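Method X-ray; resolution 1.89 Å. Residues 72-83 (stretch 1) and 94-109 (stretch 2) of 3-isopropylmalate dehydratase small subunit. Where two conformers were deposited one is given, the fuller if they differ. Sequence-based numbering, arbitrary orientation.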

# COMPACT_ATOMS: atom_id res chain seq x y z
N ASN A 72 -7.43 -5.76 -9.38
CA ASN A 72 -7.92 -5.88 -8.02
C ASN A 72 -6.83 -6.00 -6.93
O ASN A 72 -7.03 -6.67 -5.90
CB ASN A 72 -8.94 -7.02 -7.89
CG ASN A 72 -10.32 -6.56 -8.18
OD1 ASN A 72 -10.67 -6.23 -9.32
ND2 ASN A 72 -11.12 -6.45 -7.12
N SER A 73 -5.71 -5.34 -7.13
CA SER A 73 -4.62 -5.37 -6.12
C SER A 73 -5.11 -4.76 -4.82
O SER A 73 -5.77 -3.70 -4.85
CB SER A 73 -3.38 -4.63 -6.64
OG SER A 73 -2.67 -5.40 -7.59
N SER A 74 -4.82 -5.40 -3.69
CA SER A 74 -5.11 -4.84 -2.38
C SER A 74 -3.91 -4.83 -1.44
O SER A 74 -3.99 -4.34 -0.28
CB SER A 74 -6.32 -5.54 -1.72
OG SER A 74 -6.07 -6.92 -1.48
N ILE A 75 -2.79 -5.34 -1.94
CA ILE A 75 -1.48 -5.28 -1.28
C ILE A 75 -0.39 -4.80 -2.23
O ILE A 75 -0.34 -5.23 -3.40
CB ILE A 75 -1.07 -6.70 -0.78
CG1 ILE A 75 -2.05 -7.18 0.26
CG2 ILE A 75 0.32 -6.69 -0.19
CD1 ILE A 75 -2.02 -8.71 0.54
N LEU A 76 0.50 -3.94 -1.73
CA LEU A 76 1.64 -3.44 -2.50
C LEU A 76 2.92 -3.92 -1.87
O LEU A 76 2.99 -4.03 -0.64
CB LEU A 76 1.64 -1.92 -2.59
CG LEU A 76 0.45 -1.22 -3.29
CD1 LEU A 76 0.66 0.32 -3.29
CD2 LEU A 76 0.19 -1.73 -4.69
N VAL A 77 3.91 -4.22 -2.69
CA VAL A 77 5.23 -4.54 -2.21
C VAL A 77 6.19 -3.57 -2.88
O VAL A 77 6.33 -3.57 -4.12
CB VAL A 77 5.59 -5.97 -2.55
CG1 VAL A 77 6.93 -6.36 -1.86
CG2 VAL A 77 4.50 -6.87 -2.10
N SER A 78 6.83 -2.73 -2.09
CA SER A 78 7.74 -1.71 -2.59
C SER A 78 9.09 -1.70 -1.88
O SER A 78 9.37 -2.54 -1.04
CB SER A 78 7.11 -0.34 -2.46
OG SER A 78 7.63 0.56 -3.42
N PHE A 79 9.94 -0.76 -2.26
CA PHE A 79 11.26 -0.72 -1.70
C PHE A 79 11.26 0.37 -0.64
O PHE A 79 10.19 0.79 -0.17
CB PHE A 79 12.29 -0.47 -2.79
CG PHE A 79 12.43 -1.60 -3.80
CD1 PHE A 79 12.11 -2.91 -3.48
CD2 PHE A 79 12.98 -1.33 -5.06
CE1 PHE A 79 12.30 -3.91 -4.40
CE2 PHE A 79 13.18 -2.33 -5.98
CZ PHE A 79 12.84 -3.61 -5.66
N GLU A 80 12.45 0.79 -0.21
CA GLU A 80 12.60 1.57 1.00
C GLU A 80 12.06 2.97 0.92
O GLU A 80 11.94 3.54 -0.16
CB GLU A 80 14.07 1.65 1.46
CG GLU A 80 15.11 2.03 0.37
CD GLU A 80 15.80 0.80 -0.26
OE1 GLU A 80 15.10 -0.10 -0.77
OE2 GLU A 80 17.05 0.75 -0.23
N ASN A 81 11.78 3.52 2.10
CA ASN A 81 11.34 4.89 2.29
C ASN A 81 10.07 5.17 1.50
O ASN A 81 9.92 6.22 0.88
CB ASN A 81 12.48 5.89 1.98
CG ASN A 81 12.18 7.30 2.48
OD1 ASN A 81 11.50 7.49 3.50
ND2 ASN A 81 12.65 8.30 1.75
N PHE A 82 9.15 4.24 1.58
CA PHE A 82 7.88 4.42 0.93
C PHE A 82 7.10 5.52 1.64
O PHE A 82 6.97 5.51 2.85
CB PHE A 82 7.05 3.15 0.97
CG PHE A 82 5.78 3.23 0.15
CD1 PHE A 82 5.74 2.75 -1.14
CD2 PHE A 82 4.62 3.78 0.69
CE1 PHE A 82 4.57 2.82 -1.89
CE2 PHE A 82 3.46 3.84 -0.05
CZ PHE A 82 3.43 3.39 -1.34
N GLY A 83 6.57 6.45 0.87
CA GLY A 83 5.76 7.52 1.48
C GLY A 83 6.55 8.73 1.85
O GLY A 83 6.03 9.60 2.53
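Stretch 2 94-109: ALVDYGIRAIIAPSFA

Stretch 2 enters as the last turn of a helix that began earlier in the chain, breaks at Gly99, and then runs as strand 102-105 beside the strand through Ile75, Leu76 and Val77. Gly99 closes the helix in a Schellman motif: its phi is +117°, and Ile100 N bonds back to Leu95 O at 2.9 Å. The two strands are parallel, with N-to-C directions 17° apart (signed crossing -17°) and axes approaching to 4.7 Å.

The hydrogen bonds fix the register. Arg101 N donates to Ser74 O (2.7 Å), Leu76 N to Ala102 O (3.1 Å), Ile104 N to Leu76 O (2.8 Å) and Ser78 N to Ile104 O (2.9 Å). Leu76 and Ile104 thus each use carbonyl and amide alternately across the gap, as a parallel ladder requires, and Leu76 pairs with Ile103 at a CA-CA distance of 4.7 Å.

Leu76 and Phe82 carry the largest covered areas, 85 and 97 Å². The Leu76 side chain lies on the same sheet face as Ile103, CB to CG1 at 4.2 Å. Its CD1 reaches Leu95 CD2 at 3.7 Å and its CD2 reaches Ile100 CD1 at 3.9 Å, so one leucine spans helix, turn and strand. Phe82 approaches the same cluster: its CE2 lies 3.6 Å from Ile103 CD1, and Leu95 CD1 meets the ring edge, 4.2 Å from CE2. Ile104, covered by 70 Å², shares the other face with Ile75 and Val77; its CD1 is 4.2 Å from Ile75 CG2.

Past the strands the register shifts by one. Asn81 N donates to Ser107 OG (3.0 Å), and a single backbone bridge joins Phe82 to Phe108, with Ala109 N donating to Phe82 O at 3.0 Å. Here Phe82 CB also packs 3.9 Å from Phe108 CD1, linking this second pairing to the apolar cluster.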

# COMPACT_ATOMS: atom_id res chain seq x y z
N ALA A 94 -5.75 8.06 -0.99
CA ALA A 94 -5.76 7.57 -2.36
C ALA A 94 -5.49 6.07 -2.39
O ALA A 94 -6.11 5.30 -3.12
CB ALA A 94 -4.75 8.34 -3.18
N LEU A 95 -4.54 5.63 -1.58
CA LEU A 95 -4.22 4.20 -1.49
C LEU A 95 -5.42 3.39 -1.00
O LEU A 95 -5.78 2.38 -1.63
CB LEU A 95 -2.98 3.99 -0.57
CG LEU A 95 -1.66 4.43 -1.19
CD1 LEU A 95 -0.60 4.89 -0.17
CD2 LEU A 95 -1.11 3.31 -2.10
N VAL A 96 -6.04 3.80 0.12
CA VAL A 96 -7.21 3.07 0.65
C VAL A 96 -8.42 3.11 -0.29
O VAL A 96 -9.06 2.11 -0.52
CB VAL A 96 -7.61 3.57 2.06
CG1 VAL A 96 -8.95 3.00 2.51
CG2 VAL A 96 -6.47 3.21 3.11
N ASP A 97 -8.69 4.28 -0.87
CA ASP A 97 -9.81 4.43 -1.79
C ASP A 97 -9.59 3.54 -3.04
O ASP A 97 -10.56 3.03 -3.61
CB ASP A 97 -9.95 5.88 -2.25
CG ASP A 97 -10.47 6.84 -1.12
OD1 ASP A 97 -10.79 6.38 -0.01
OD2 ASP A 97 -10.56 8.08 -1.35
N TYR A 98 -8.34 3.34 -3.45
CA TYR A 98 -8.07 2.46 -4.61
C TYR A 98 -8.38 1.03 -4.24
O TYR A 98 -8.69 0.19 -5.07
CB TYR A 98 -6.59 2.55 -5.01
CG TYR A 98 -6.24 1.73 -6.20
CD1 TYR A 98 -6.54 2.17 -7.49
CD2 TYR A 98 -5.59 0.50 -6.06
CE1 TYR A 98 -6.18 1.42 -8.61
CE2 TYR A 98 -5.21 -0.23 -7.15
CZ TYR A 98 -5.51 0.20 -8.42
OH TYR A 98 -5.13 -0.57 -9.55
N GLY A 99 -8.26 0.76 -2.96
CA GLY A 99 -8.43 -0.60 -2.47
C GLY A 99 -7.22 -1.22 -1.81
O GLY A 99 -7.26 -2.40 -1.42
N ILE A 100 -6.16 -0.45 -1.59
CA ILE A 100 -4.98 -1.01 -0.93
C ILE A 100 -5.18 -1.10 0.58
O ILE A 100 -5.48 -0.11 1.26
CB ILE A 100 -3.71 -0.18 -1.21
CG1 ILE A 100 -3.47 -0.07 -2.70
CG2 ILE A 100 -2.47 -0.79 -0.45
CD1 ILE A 100 -3.45 -1.39 -3.45
N ARG A 101 -5.02 -2.31 1.12
CA ARG A 101 -5.23 -2.56 2.55
C ARG A 101 -3.90 -2.65 3.33
O ARG A 101 -3.86 -2.42 4.55
CB ARG A 101 -6.03 -3.84 2.68
CG ARG A 101 -7.44 -3.74 2.14
CD ARG A 101 -8.35 -2.99 3.08
NE ARG A 101 -8.93 -3.86 4.11
CZ ARG A 101 -8.90 -3.67 5.43
NH1 ARG A 101 -9.47 -4.57 6.20
NH2 ARG A 101 -8.31 -2.62 5.99
N ALA A 102 -2.81 -3.00 2.64
CA ALA A 102 -1.49 -3.18 3.27
C ALA A 102 -0.37 -2.90 2.29
O ALA A 102 -0.52 -3.15 1.07
CB ALA A 102 -1.35 -4.58 3.84
N ILE A 103 0.74 -2.38 2.80
CA ILE A 103 1.95 -2.21 2.03
C ILE A 103 3.10 -2.92 2.75
O ILE A 103 3.26 -2.75 3.95
CB ILE A 103 2.30 -0.75 1.85
CG1 ILE A 103 1.14 -0.01 1.15
CG2 ILE A 103 3.60 -0.61 1.07
CD1 ILE A 103 1.19 1.47 1.40
N ILE A 104 3.87 -3.72 2.02
CA ILE A 104 5.05 -4.38 2.51
C ILE A 104 6.24 -3.64 1.92
O ILE A 104 6.32 -3.46 0.69
CB ILE A 104 5.03 -5.87 2.07
CG1 ILE A 104 3.83 -6.58 2.70
CG2 ILE A 104 6.34 -6.60 2.46
CD1 ILE A 104 3.53 -7.90 2.15
N ALA A 105 7.15 -3.16 2.75
CA ALA A 105 8.36 -2.49 2.29
C ALA A 105 9.42 -2.67 3.36
O ALA A 105 9.09 -3.10 4.45
CB ALA A 105 8.11 -1.00 2.07
N PRO A 106 10.69 -2.35 3.07
CA PRO A 106 11.72 -2.44 4.11
C PRO A 106 11.63 -1.31 5.15
O PRO A 106 12.03 -1.49 6.30
CB PRO A 106 13.04 -2.31 3.31
CG PRO A 106 12.66 -2.32 1.85
CD PRO A 106 11.24 -1.86 1.80
N SER A 107 11.10 -0.15 4.74
CA SER A 107 10.90 0.99 5.60
C SER A 107 9.83 1.94 5.01
O SER A 107 9.47 1.84 3.85
CB SER A 107 12.20 1.72 5.80
OG SER A 107 12.72 2.13 4.56
N PHE A 108 9.34 2.84 5.87
CA PHE A 108 8.32 3.82 5.51
C PHE A 108 8.74 5.13 6.11
O PHE A 108 9.27 5.17 7.23
CB PHE A 108 6.97 3.45 6.12
CG PHE A 108 6.37 2.23 5.55
CD1 PHE A 108 5.52 2.32 4.45
CD2 PHE A 108 6.64 0.99 6.10
CE1 PHE A 108 4.97 1.20 3.92
CE2 PHE A 108 6.10 -0.14 5.55
CZ PHE A 108 5.25 -0.04 4.46
N ALA A 109 8.49 6.21 5.38
CA ALA A 109 8.67 7.52 5.89
C ALA A 109 7.81 7.65 7.14
O ALA A 109 6.64 7.28 7.14
CB ALA A 109 8.30 8.56 4.87
O HOH W 1 -5.09 -3.28 -9.36
O HOH W 2 -7.91 -2.57 -5.96